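Local coordinates for odorant binding protein (AGAP010409-PA) (Anopheles gambiae, PDB 3L4A), which probably binds odorants or similar small hydrophobic molecules and carries them in solution, as a secreted, mainly helical member of the PBP/GOBP family of insect odorant-binding proteins, at residues 71-75 and 76-80; 88-91 and 92-95. One frame throughout, in Å; residues are numbered along the deposited sequence. Where two conformers were deposited one is given.

Contact 1. Residues 71-75 and 76-80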
loop_
_atom_site.group_PDB
_atom_site.type_symbol
_atom_site.label_atom_id
_atom_site.label_comp_id
_atom_site.label_asym_id
_atom_site.label_seq_id
_atom_site.Cartn_x
_atom_site.Cartn_y
_atom_site.Cartn_z
ATOM N N ASP A 71 12.802 6.338 -12.735
ATOM C CA ASP A 71 12.602 7.685 -13.279
ATOM C C ASP A 71 11.407 8.412 -12.662
ATOM O O ASP A 71 10.737 7.875 -11.782
ATOM C CB ASP A 71 12.443 7.610 -14.798
ATOM C CG ASP A 71 11.260 6.746 -15.236
ATOM O OD1 ASP A 71 10.724 5.954 -14.423
ATOM O OD2 ASP A 71 10.872 6.836 -16.416
ATOM N N ASP A 72 11.153 9.646 -13.104
ATOM C CA ASP A 72 9.948 10.375 -12.704
ATOM C C ASP A 72 8.719 9.599 -13.165
ATOM O O ASP A 72 8.671 9.126 -14.295
ATOM C CB ASP A 72 9.877 11.752 -13.378
ATOM C CG ASP A 72 10.875 12.754 -12.817
ATOM O OD1 ASP A 72 11.529 12.484 -11.790
ATOM O OD2 ASP A 72 11.000 13.837 -13.425
ATOM N N ALA A 73 7.714 9.493 -12.302
ATOM C CA ALA A 73 6.477 8.798 -12.664
ATOM C C ALA A 73 5.824 9.393 -13.917
ATOM O O ALA A 73 5.807 10.615 -14.083
ATOM C CB ALA A 73 5.501 8.862 -11.506
ATOM N N ASP A 74 5.274 8.533 -14.777
ATOM C CA ASP A 74 4.476 8.987 -15.918
ATOM C C ASP A 74 3.365 9.892 -15.398
ATOM O O ASP A 74 2.750 9.606 -14.370
ATOM C CB ASP A 74 3.788 7.815 -16.625
ATOM C CG ASP A 74 4.739 6.912 -17.386
ATOM O OD1 ASP A 74 5.939 7.224 -17.520
ATOM O OD2 ASP A 74 4.259 5.862 -17.873
ATOM N N GLU A 75 3.066 10.954 -16.137
ATOM C CA GLU A 75 2.004 11.863 -15.750
ATOM C C GLU A 75 0.650 11.161 -15.619
ATOM O O GLU A 75 -0.114 11.462 -14.704
ATOM C CB GLU A 75 1.906 13.019 -16.755
ATOM C CG GLU A 75 0.837 14.038 -16.415
ATOM C CD GLU A 75 0.481 14.933 -17.591
ATOM O OE1 GLU A 75 1.169 14.863 -18.630
ATOM O OE2 GLU A 75 -0.495 15.703 -17.472
ATOM N N GLU A 76 0.357 10.235 -16.530
ATOM C CA GLU A 76 -0.939 9.557 -16.483
ATOM C C GLU A 76 -1.045 8.618 -15.289
ATOM O O GLU A 76 -2.136 8.394 -14.788
ATOM C CB GLU A 76 -1.253 8.824 -17.796
ATOM C CG GLU A 76 -0.288 7.737 -18.180
ATOM C CD GLU A 76 0.817 8.228 -19.110
ATOM O OE1 GLU A 76 1.081 7.533 -20.113
ATOM O OE2 GLU A 76 1.420 9.300 -18.848
ATOM N N PHE A 77 0.084 8.075 -14.833
ATOM C CA PHE A 77 0.097 7.243 -13.625
ATOM C C PHE A 77 -0.253 8.105 -12.412
ATOM O O PHE A 77 -1.095 7.745 -11.581
ATOM C CB PHE A 77 1.480 6.601 -13.460
ATOM C CG PHE A 77 1.670 5.845 -12.170
ATOM C CD1 PHE A 77 2.132 6.489 -11.029
ATOM C CD2 PHE A 77 1.421 4.480 -12.110
ATOM C CE1 PHE A 77 2.325 5.787 -9.842
ATOM C CE2 PHE A 77 1.614 3.782 -10.931
ATOM C CZ PHE A 77 2.063 4.433 -9.801
ATOM N N VAL A 78 0.381 9.266 -12.310
ATOM C CA VAL A 78 0.104 10.170 -11.216
ATOM C C VAL A 78 -1.358 10.632 -11.264
ATOM O O VAL A 78 -2.062 10.591 -10.261
ATOM C CB VAL A 78 1.044 11.386 -11.248
ATOM C CG1 VAL A 78 0.673 12.364 -10.159
ATOM C CG2 VAL A 78 2.508 10.923 -11.114
ATOM N N ALA A 79 -1.813 11.070 -12.436
ATOM C CA ALA A 79 -3.177 11.569 -12.582
ATOM C C ALA A 79 -4.216 10.511 -12.239
ATOM O O ALA A 79 -5.183 10.782 -11.532
ATOM C CB ALA A 79 -3.399 12.048 -14.004
ATOM N N LYS A 80 -4.017 9.313 -12.770
ATOM C CA LYS A 80 -4.988 8.251 -12.587
ATOM C C LYS A 80 -5.109 7.893 -11.112
ATOM O O LYS A 80 -6.217 7.751 -10.590
ATOM C CB LYS A 80 -4.644 7.043 -13.455
ATOM C CG LYS A 80 -3.538 6.164 -12.965
ATOM C CD LYS A 80 -3.199 5.121 -14.037
ATOM C CE LYS A 80 -4.434 4.320 -14.469
ATOM N NZ LYS A 80 -4.068 3.164 -15.367
HETATM O O HOH W 1 3.586 7.168 -20.572
#

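Contact 2. Residues 88-91 and 92-95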
loop_
_atom_site.group_PDB
_atom_site.type_symbol
_atom_site.label_atom_id
_atom_site.label_comp_id
_atom_site.label_asym_id
_atom_site.label_seq_id
_atom_site.Cartn_x
_atom_site.Cartn_y
_atom_site.Cartn_z
ATOM N N LYS A 88 -11.960 7.849 -3.252
ATOM C CA LYS A 88 -12.131 6.995 -2.081
ATOM C C LYS A 88 -12.398 7.763 -0.788
ATOM O O LYS A 88 -12.632 7.152 0.258
ATOM C CB LYS A 88 -10.929 6.072 -1.928
ATOM C CG LYS A 88 -10.931 4.966 -2.962
ATOM C CD LYS A 88 -9.675 4.143 -2.891
ATOM C CE LYS A 88 -9.859 2.832 -3.652
ATOM N NZ LYS A 88 -10.741 1.881 -2.918
ATOM N N ASN A 89 -12.368 9.090 -0.869
ATOM C CA ASN A 89 -12.692 9.948 0.272
ATOM C C ASN A 89 -12.019 9.463 1.546
ATOM O O ASN A 89 -12.669 9.248 2.579
ATOM C CB ASN A 89 -14.204 10.042 0.461
ATOM C CG ASN A 89 -14.884 10.763 -0.685
ATOM O OD1 ASN A 89 -15.287 11.917 -0.553
ATOM N ND2 ASN A 89 -14.997 10.091 -1.822
ATOM N N LEU A 90 -10.708 9.303 1.451
ATOM C CA LEU A 90 -9.911 8.707 2.508
ATOM C C LEU A 90 -10.008 9.437 3.842
ATOM O O LEU A 90 -9.924 8.810 4.893
ATOM C CB LEU A 90 -8.444 8.619 2.085
ATOM C CG LEU A 90 -8.111 7.759 0.863
ATOM C CD1 LEU A 90 -6.617 7.823 0.572
ATOM C CD2 LEU A 90 -8.557 6.328 1.092
ATOM N N GLU A 91 -10.176 10.752 3.794
ATOM C CA GLU A 91 -10.233 11.560 5.012
ATOM C C GLU A 91 -11.471 11.249 5.848
ATOM O O GLU A 91 -11.518 11.565 7.037
ATOM C CB GLU A 91 -10.216 13.055 4.682
ATOM C CG GLU A 91 -9.982 13.364 3.223
ATOM C CD GLU A 91 -11.203 13.066 2.381
ATOM O OE1 GLU A 91 -12.300 13.551 2.730
ATOM O OE2 GLU A 91 -11.065 12.344 1.379
ATOM N N THR A 92 -12.474 10.634 5.226
ATOM C CA THR A 92 -13.705 10.298 5.936
ATOM C C THR A 92 -13.673 8.898 6.535
ATOM O O THR A 92 -14.602 8.489 7.228
ATOM C CB THR A 92 -14.959 10.393 5.036
ATOM O OG1 THR A 92 -14.971 9.302 4.109
ATOM C CG2 THR A 92 -14.998 11.716 4.289
ATOM N N ILE A 93 -12.610 8.154 6.255
ATOM C CA ILE A 93 -12.467 6.816 6.803
ATOM C C ILE A 93 -11.761 6.936 8.146
ATOM O O ILE A 93 -10.580 7.277 8.212
ATOM C CB ILE A 93 -11.697 5.896 5.843
ATOM C CG1 ILE A 93 -12.445 5.787 4.516
ATOM C CG2 ILE A 93 -11.547 4.508 6.448
ATOM C CD1 ILE A 93 -11.723 4.956 3.472
ATOM N N GLU A 94 -12.504 6.665 9.216
ATOM C CA GLU A 94 -12.022 6.892 10.575
ATOM C C GLU A 94 -10.944 5.896 10.987
ATOM O O GLU A 94 -9.976 6.254 11.653
ATOM C CB GLU A 94 -13.186 6.830 11.567
ATOM C CG GLU A 94 -14.447 7.550 11.113
ATOM C CD GLU A 94 -15.427 6.635 10.398
ATOM O OE1 GLU A 94 -15.035 5.980 9.406
ATOM O OE2 GLU A 94 -16.599 6.577 10.828
ATOM N N ASP A 95 -11.123 4.643 10.588
ATOM C CA ASP A 95 -10.165 3.596 10.920
ATOM C C ASP A 95 -8.912 3.742 10.053
ATOM O O ASP A 95 -8.989 3.619 8.832
ATOM C CB ASP A 95 -10.804 2.224 10.708
ATOM C CG ASP A 95 -9.945 1.094 11.226
ATOM O OD1 ASP A 95 -10.364 0.421 12.186
ATOM O OD2 ASP A 95 -8.848 0.881 10.686
#

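Contact 1. Residues 71-75 and 76-80
Asp74 and Val78 are joined by the first full backbone turn of helix 75-87, with Asp74 in the N-cap position of this odorant-binding-protein helix. Val78 N donates to Asp74 O at 3.2 Å, nearly straight at hydrogen (166°) and approaching close to the line of the carbonyl bond. Phe77 N reaches the same oxygen in a weak, sharply bent bond, so one carbonyl serves two amides as the chain coils up. One residue further along, Ala79 N donates to Glu75 O at 2.9 Å, and the regular i to i+4 pattern is under way.

The N-cap here is made by position alone, because the Asp74 carboxylate forms no capping bond to the helix amides. Instead it shares a water with Glu76. That water donates to Glu76 OE1 at 2.6 Å and, more weakly, to Asp74 OD2. The two carboxylate oxygens stay 4.2 Å apart, Asp74 OD2 to Glu76 OE1, and the bridging water should ease the repulsion expected between them. Glu76 gets there by placing CG between its backbone N and carbonyl carbon (chi1 61°) and bending again at chi2, which folds the carboxylate back over the Asp74 CB.

On the inner side the contact turns apolar. The buried Phe77 ring meets Trp64 of helix 60-66 edge-to-face, and Ala73 also packs on that tryptophan, while Gln61 bonds the Ala73 amide; the incoming loop is thereby held against helix 60-66. Ala73 CB sits near both Phe77 and Val78. Because Val78 CG2 lies beside its own backbone N, it leans back toward the loop, 3.5 Å from Asp74 O and 3.7 Å from Ala73 CB.

Contact 2. Residues 88-91 and 92-95
Thr92 grips Asn89 O twice, through its hydroxyl and through its own amide, at the 3-10 turn that follows helix 75-87. Thr92 OG1 donates to Asn89 O at 2.8 Å, arriving in the carbonyl plane, whereas Thr92 N reaches that oxygen at 3.0 Å from well above the plane. The two donors therefore come from different directions and together should restrain the carbonyl. With chi1 at 72°, OG1 stands between the backbone N and carbonyl carbon of Thr92, which turns it back toward the preceding residues. Its methyl CG2 is left on the side of Glu91, whose side chain, in one of its two modelled conformers, runs alongside in the same direction; that neighbourhood is doubtful in the other.

The next bond repeats the i to i+3 spacing of a 3-10 turn: Ile93 N donates to Leu90 O at 3.1 Å, again from above the carbonyl plane. Ile93 CG1 lies beside the backbone N (chi1 -60°), and the chain runs on so that CD1 reaches back. Ile93 CD1 rests 4.2 Å from Leu90 CD2, the two side chains crossing at a slant, and 4.0 Å from Lys88 O.

The turn follows a break at Asn89, the first residue after the helix to leave helical angles. Its phi is positive (45°), and the chain changes course there before the 3-10 segment starts. At the other end Asp95 is the N-cap of helix 96-105; its OD2 accepts from Glu98 N and, weakly, from Cys97 N. The connector thus joins helices 75-87 and 96-105, with buried Leu90 packed on Arg99 and Ala103, Ile93 on Glu98, and the Ile93 carbonyl bonded to Arg99.

How the contacts relate
From the N terminus, the chain leaves helix 60-66 and crosses a loop to contact 1, where the loop runs into the start of helix 75-87. That helix then carries the chain to contact 2, where residues 88-95 make the connection to helix 96-105. The contacts are in series, neither nested nor crossing, and mark the entrance and exit of one helix. Their centres lie 24 Å apart and their nearest atoms about 9 Å apart, without touching. Contact 1 ties the helix start to helix 60-66, and contact 2 ties its far end to helix 96-105; the Cys84-Cys106 disulfide adds a covalent link near that second junction.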